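PDB 3RCN: beta-N-acetylhexosaminidase, which probably hydrolyses terminal non-reducing N-acetyl-D-hexosamine residues from N-acetyl-beta-D-hexosaminides, as a member of glycosyl hydrolase family 20. Local coordinates for residues G66-Y80 with D86-Y100. Sequence-based numbering, arbitrary orientation.
Sequences GIRLLLDPSLDAEAY and DAVVISAGGAAGAFY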
loop_
_atom_site.group_PDB
_atom_site.type_symbol
_atom_site.label_atom_id
_atom_site.label_comp_id
_atom_site.label_asym_id
_atom_site.label_seq_id
_atom_site.Cartn_x
_atom_site.Cartn_y
_atom_site.Cartn_z
ATOM N N GLY A 66 -13.772 8.116 29.046
ATOM C CA GLY A 66 -12.393 8.558 29.037
ATOM C C GLY A 66 -12.103 9.529 27.920
ATOM O O GLY A 66 -11.490 10.577 28.142
ATOM N N ILE A 67 -12.535 9.164 26.716
ATOM C CA ILE A 67 -12.483 10.043 25.555
ATOM C C ILE A 67 -13.918 10.396 25.154
ATOM O O ILE A 67 -14.662 9.533 24.688
ATOM C CB ILE A 67 -11.805 9.336 24.373
ATOM C CG1 ILE A 67 -10.396 8.908 24.748
ATOM C CG2 ILE A 67 -11.774 10.224 23.141
ATOM C CD1 ILE A 67 -9.756 8.011 23.726
ATOM N N ARG A 68 -14.303 11.655 25.353
ATOM C CA ARG A 68 -15.650 12.142 25.019
ATOM C C ARG A 68 -15.631 13.041 23.793
ATOM O O ARG A 68 -14.847 13.986 23.731
ATOM C CB ARG A 68 -16.230 12.937 26.180
ATOM C CG ARG A 68 -16.070 12.245 27.501
ATOM C CD ARG A 68 -16.405 13.136 28.679
ATOM N NE ARG A 68 -16.121 12.402 29.903
ATOM C CZ ARG A 68 -15.852 12.955 31.077
ATOM N NH1 ARG A 68 -15.834 14.274 31.211
ATOM N NH2 ARG A 68 -15.596 12.177 32.119
ATOM N N LEU A 69 -16.491 12.737 22.823
ATOM C CA LEU A 69 -16.698 13.618 21.674
ATOM C C LEU A 69 -18.063 14.287 21.809
ATOM O O LEU A 69 -19.105 13.645 21.643
ATOM C CB LEU A 69 -16.613 12.827 20.369
ATOM C CG LEU A 69 -15.445 11.842 20.291
ATOM C CD1 LEU A 69 -15.517 11.046 18.998
ATOM C CD2 LEU A 69 -14.103 12.556 20.431
ATOM N N LEU A 70 -18.050 15.585 22.095
ATOM C CA LEU A 70 -19.277 16.318 22.416
ATOM C C LEU A 70 -19.650 17.373 21.377
ATOM O O LEU A 70 -18.801 18.138 20.917
ATOM C CB LEU A 70 -19.145 16.976 23.788
ATOM C CG LEU A 70 -18.824 15.977 24.892
ATOM C CD1 LEU A 70 -18.447 16.710 26.152
ATOM C CD2 LEU A 70 -20.012 15.048 25.126
ATOM N N LEU A 71 -20.931 17.406 21.021
ATOM C CA LEU A 71 -21.446 18.404 20.083
ATOM C C LEU A 71 -21.608 19.763 20.748
ATOM O O LEU A 71 -22.264 19.879 21.787
ATOM C CB LEU A 71 -22.791 17.973 19.514
ATOM C CG LEU A 71 -23.232 18.860 18.356
ATOM C CD1 LEU A 71 -22.844 18.208 17.040
ATOM C CD2 LEU A 71 -24.727 19.122 18.414
ATOM N N ASP A 72 -20.991 20.777 20.144
ATOM C CA ASP A 72 -21.136 22.178 20.557
ATOM C C ASP A 72 -21.592 23.045 19.381
ATOM O O ASP A 72 -20.768 23.493 18.584
ATOM C CB ASP A 72 -19.843 22.749 21.150
ATOM C CG ASP A 72 -19.982 24.222 21.539
ATOM O OD1 ASP A 72 -21.053 24.832 21.277
ATOM O OD2 ASP A 72 -19.013 24.777 22.102
ATOM N N PRO A 73 -22.909 23.265 19.264
ATOM C CA PRO A 73 -23.493 23.928 18.088
ATOM C C PRO A 73 -22.951 25.341 17.855
ATOM O O PRO A 73 -23.091 25.863 16.745
ATOM C CB PRO A 73 -24.994 23.970 18.399
ATOM C CG PRO A 73 -25.189 23.066 19.618
ATOM C CD PRO A 73 -23.892 23.081 20.348
ATOM N N SER A 74 -22.328 25.941 18.866
ATOM C CA SER A 74 -21.795 27.297 18.720
ATOM C C SER A 74 -20.467 27.346 17.948
ATOM O O SER A 74 -20.038 28.408 17.497
ATOM C CB SER A 74 -21.647 27.978 20.082
ATOM O OG SER A 74 -20.542 27.442 20.789
ATOM N N LEU A 75 -19.806 26.202 17.823
ATOM C CA LEU A 75 -18.618 26.066 16.978
ATOM C C LEU A 75 -18.973 25.847 15.505
ATOM O O LEU A 75 -20.007 25.260 15.189
ATOM C CB LEU A 75 -17.761 24.891 17.457
ATOM C CG LEU A 75 -17.191 24.957 18.869
ATOM C CD1 LEU A 75 -16.917 23.562 19.383
ATOM C CD2 LEU A 75 -15.923 25.783 18.866
ATOM N N ASP A 76 -18.106 26.292 14.605
ATOM C CA ASP A 76 -18.208 25.881 13.197
ATOM C C ASP A 76 -18.102 24.358 13.025
ATOM O O ASP A 76 -17.473 23.661 13.836
ATOM C CB ASP A 76 -17.136 26.563 12.338
ATOM C CG ASP A 76 -17.120 26.039 10.898
ATOM O OD1 ASP A 76 -16.207 25.250 10.548
ATOM O OD2 ASP A 76 -18.031 26.409 10.115
ATOM N N ALA A 77 -18.725 23.849 11.964
ATOM C CA ALA A 77 -18.725 22.416 11.658
ATOM C C ALA A 77 -17.340 21.758 11.581
ATOM O O ALA A 77 -17.192 20.618 11.987
ATOM C CB ALA A 77 -19.507 22.143 10.374
ATOM N N GLU A 78 -16.346 22.451 11.028
ATOM C CA GLU A 78 -14.991 21.894 10.914
ATOM C C GLU A 78 -14.120 22.298 12.092
ATOM O O GLU A 78 -12.931 22.008 12.119
ATOM C CB GLU A 78 -14.305 22.315 9.612
ATOM C CG GLU A 78 -14.749 21.556 8.364
ATOM C CD GLU A 78 -13.763 21.701 7.203
ATOM O OE1 GLU A 78 -13.343 22.846 6.920
ATOM O OE2 GLU A 78 -13.400 20.669 6.585
ATOM N N ALA A 79 -14.714 22.981 13.058
ATOM C CA ALA A 79 -13.980 23.518 14.197
ATOM C C ALA A 79 -14.145 22.633 15.435
ATOM O O ALA A 79 -15.166 21.970 15.607
ATOM C CB ALA A 79 -14.430 24.960 14.495
ATOM N N TYR A 80 -13.120 22.582 16.275
ATOM C CA TYR A 80 -13.211 21.803 17.500
ATOM C C TYR A 80 -12.467 22.465 18.652
ATOM O O TYR A 80 -11.625 23.339 18.458
ATOM C CB TYR A 80 -12.644 20.396 17.286
ATOM C CG TYR A 80 -11.156 20.431 17.130
ATOM C CD1 TYR A 80 -10.583 20.584 15.875
ATOM C CD2 TYR A 80 -10.325 20.367 18.235
ATOM C CE1 TYR A 80 -9.224 20.654 15.716
ATOM C CE2 TYR A 80 -8.954 20.437 18.086
ATOM C CZ TYR A 80 -8.413 20.572 16.819
ATOM O OH TYR A 80 -7.057 20.644 16.648
ATOM N N ASP A 86 -9.235 15.305 33.951
ATOM C CA ASP A 86 -9.534 13.937 34.382
ATOM C C ASP A 86 -9.959 13.040 33.181
ATOM O O ASP A 86 -9.924 11.801 33.270
ATOM C CB ASP A 86 -10.626 13.942 35.462
ATOM C CG ASP A 86 -11.989 14.395 34.928
ATOM O OD1 ASP A 86 -12.140 15.594 34.596
ATOM O OD2 ASP A 86 -12.915 13.552 34.853
ATOM N N ALA A 87 -10.401 13.666 32.085
ATOM C CA ALA A 87 -10.706 12.963 30.827
ATOM C C ALA A 87 -10.266 13.744 29.581
ATOM O O ALA A 87 -9.872 14.911 29.660
ATOM C CB ALA A 87 -12.191 12.621 30.742
ATOM N N VAL A 88 -10.312 13.082 28.431
ATOM C CA VAL A 88 -10.060 13.746 27.157
ATOM C C VAL A 88 -11.380 14.189 26.529
ATOM O O VAL A 88 -12.184 13.355 26.123
ATOM C CB VAL A 88 -9.336 12.796 26.194
ATOM C CG1 VAL A 88 -9.298 13.367 24.781
ATOM C CG2 VAL A 88 -7.936 12.510 26.715
ATOM N N VAL A 89 -11.604 15.496 26.448
ATOM C CA VAL A 89 -12.878 16.005 25.953
ATOM C C VAL A 89 -12.735 16.803 24.658
ATOM O O VAL A 89 -12.105 17.858 24.633
ATOM C CB VAL A 89 -13.572 16.883 27.009
ATOM C CG1 VAL A 89 -14.845 17.485 26.440
ATOM C CG2 VAL A 89 -13.880 16.071 28.242
ATOM N N ILE A 90 -13.326 16.293 23.582
ATOM C CA ILE A 90 -13.279 16.966 22.287
ATOM C C ILE A 90 -14.655 17.491 21.939
ATOM O O ILE A 90 -15.575 16.704 21.718
ATOM C CB ILE A 90 -12.823 16.012 21.167
ATOM C CG1 ILE A 90 -11.387 15.551 21.403
ATOM C CG2 ILE A 90 -12.907 16.688 19.811
ATOM C CD1 ILE A 90 -10.959 14.433 20.472
ATOM N N SER A 91 -14.793 18.816 21.916
ATOM C CA SER A 91 -16.027 19.498 21.486
ATOM C C SER A 91 -15.944 19.899 20.011
ATOM O O SER A 91 -14.929 20.439 19.567
ATOM C CB SER A 91 -16.256 20.776 22.308
ATOM O OG SER A 91 -16.207 20.537 23.702
ATOM N N ALA A 92 -17.006 19.666 19.251
ATOM C CA ALA A 92 -17.021 20.115 17.860
ATOM C C ALA A 92 -18.420 20.535 17.382
ATOM O O ALA A 92 -19.428 20.165 17.994
ATOM C CB ALA A 92 -16.420 19.034 16.946
ATOM N N GLY A 93 -18.477 21.306 16.296
ATOM C CA GLY A 93 -19.753 21.712 15.713
ATOM C C GLY A 93 -20.347 20.649 14.794
ATOM O O GLY A 93 -21.525 20.689 14.428
ATOM N N GLY A 94 -19.517 19.682 14.420
ATOM C CA GLY A 94 -19.955 18.591 13.575
ATOM C C GLY A 94 -18.972 17.429 13.524
ATOM O O GLY A 94 -17.919 17.449 14.164
ATOM N N ALA A 95 -19.336 16.415 12.752
ATOM C CA ALA A 95 -18.518 15.241 12.557
ATOM C C ALA A 95 -17.097 15.592 12.120
ATOM O O ALA A 95 -16.123 15.154 12.748
ATOM C CB ALA A 95 -19.166 14.326 11.553
ATOM N N ALA A 96 -16.975 16.372 11.052
ATOM C CA ALA A 96 -15.661 16.759 10.564
ATOM C C ALA A 96 -14.827 17.426 11.656
ATOM O O ALA A 96 -13.625 17.188 11.755
ATOM C CB ALA A 96 -15.780 17.670 9.362
ATOM N N GLY A 97 -15.461 18.257 12.477
ATOM C CA GLY A 97 -14.753 18.924 13.554
ATOM C C GLY A 97 -14.202 17.922 14.551
ATOM O O GLY A 97 -13.034 17.986 14.943
ATOM N N ALA A 98 -15.058 16.992 14.961
ATOM C CA ALA A 98 -14.681 15.944 15.897
ATOM C C ALA A 98 -13.554 15.103 15.306
ATOM O O ALA A 98 -12.654 14.668 16.012
ATOM C CB ALA A 98 -15.886 15.068 16.219
ATOM N N PHE A 99 -13.613 14.884 13.999
ATOM C CA PHE A 99 -12.597 14.112 13.321
ATOM C C PHE A 99 -11.254 14.809 13.470
ATOM O O PHE A 99 -10.264 14.186 13.840
ATOM C CB PHE A 99 -12.958 13.934 11.837
ATOM C CG PHE A 99 -11.935 13.166 11.057
ATOM C CD1 PHE A 99 -11.882 11.780 11.133
ATOM C CD2 PHE A 99 -11.014 13.825 10.256
ATOM C CE1 PHE A 99 -10.928 11.059 10.415
ATOM C CE2 PHE A 99 -10.053 13.110 9.535
ATOM C CZ PHE A 99 -10.016 11.727 9.610
ATOM N N TYR A 100 -11.221 16.109 13.185
ATOM C CA TYR A 100 -9.969 16.854 13.253
ATOM C C TYR A 100 -9.434 16.908 14.685
ATOM O O TYR A 100 -8.224 16.873 14.904
ATOM C CB TYR A 100 -10.122 18.243 12.620
ATOM C CG TYR A 100 -10.424 18.154 11.142
ATOM C CD1 TYR A 100 -9.784 17.205 10.344
ATOM C CD2 TYR A 100 -11.378 18.973 10.548
ATOM C CE1 TYR A 100 -10.056 17.094 8.978
ATOM C CE2 TYR A 100 -11.674 18.863 9.173
ATOM C CZ TYR A 100 -11.007 17.915 8.406
ATOM O OH TYR A 100 -11.280 17.796 7.072
#
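With CG set opposite its own carbonyl carbon (chi1 -47°) and the chain extended to NE, Arg68 crosses Val89 at a slant, CD against its CG2, and lays one guanidinium face over Ala87, whose CB sits 3.7 Å from Arg68 CZ. The long aliphatic stem suits this half-open surface; Arg68 NH2 lies 4.1 Å from Asp86 OD2, near but beyond a salt bridge. Shortened to alanine, the residue would probably leave Ala87 and Val89 without this cover. Between the backbones, strands 67-71 and 88-92 pair in parallel, Arg68 giving N to Val88 O and taking Ile90 N on its O. On the opposite face Leu69 and Ile90 lie side by side, Leu69 CD2 3.7 Å from Ile90 CD1, branched and apolar as a buried layer needs. Gly93 and Gly97 let segment 75-79 come close, since a CB would strike the carbonyls of Leu75 and Asp76 at Gly93, of Ala77 and Ala79 at Gly97. The Tyr100 backbone C covers one Tyr80 ring face; Tyr80 OH is hydrogen-bonded to Thr104 OG1. Glu78 reaches the Tyr100 ring edge, but Arg141 and Asn170 hold its carboxylate. In the mixed sheet of family 20 domain 2, away from the predicted active site, strand 88-92 lies between 67-71 and antiparallel 80-84, while helices 39-53 and 95-109 cover the Leu69 face.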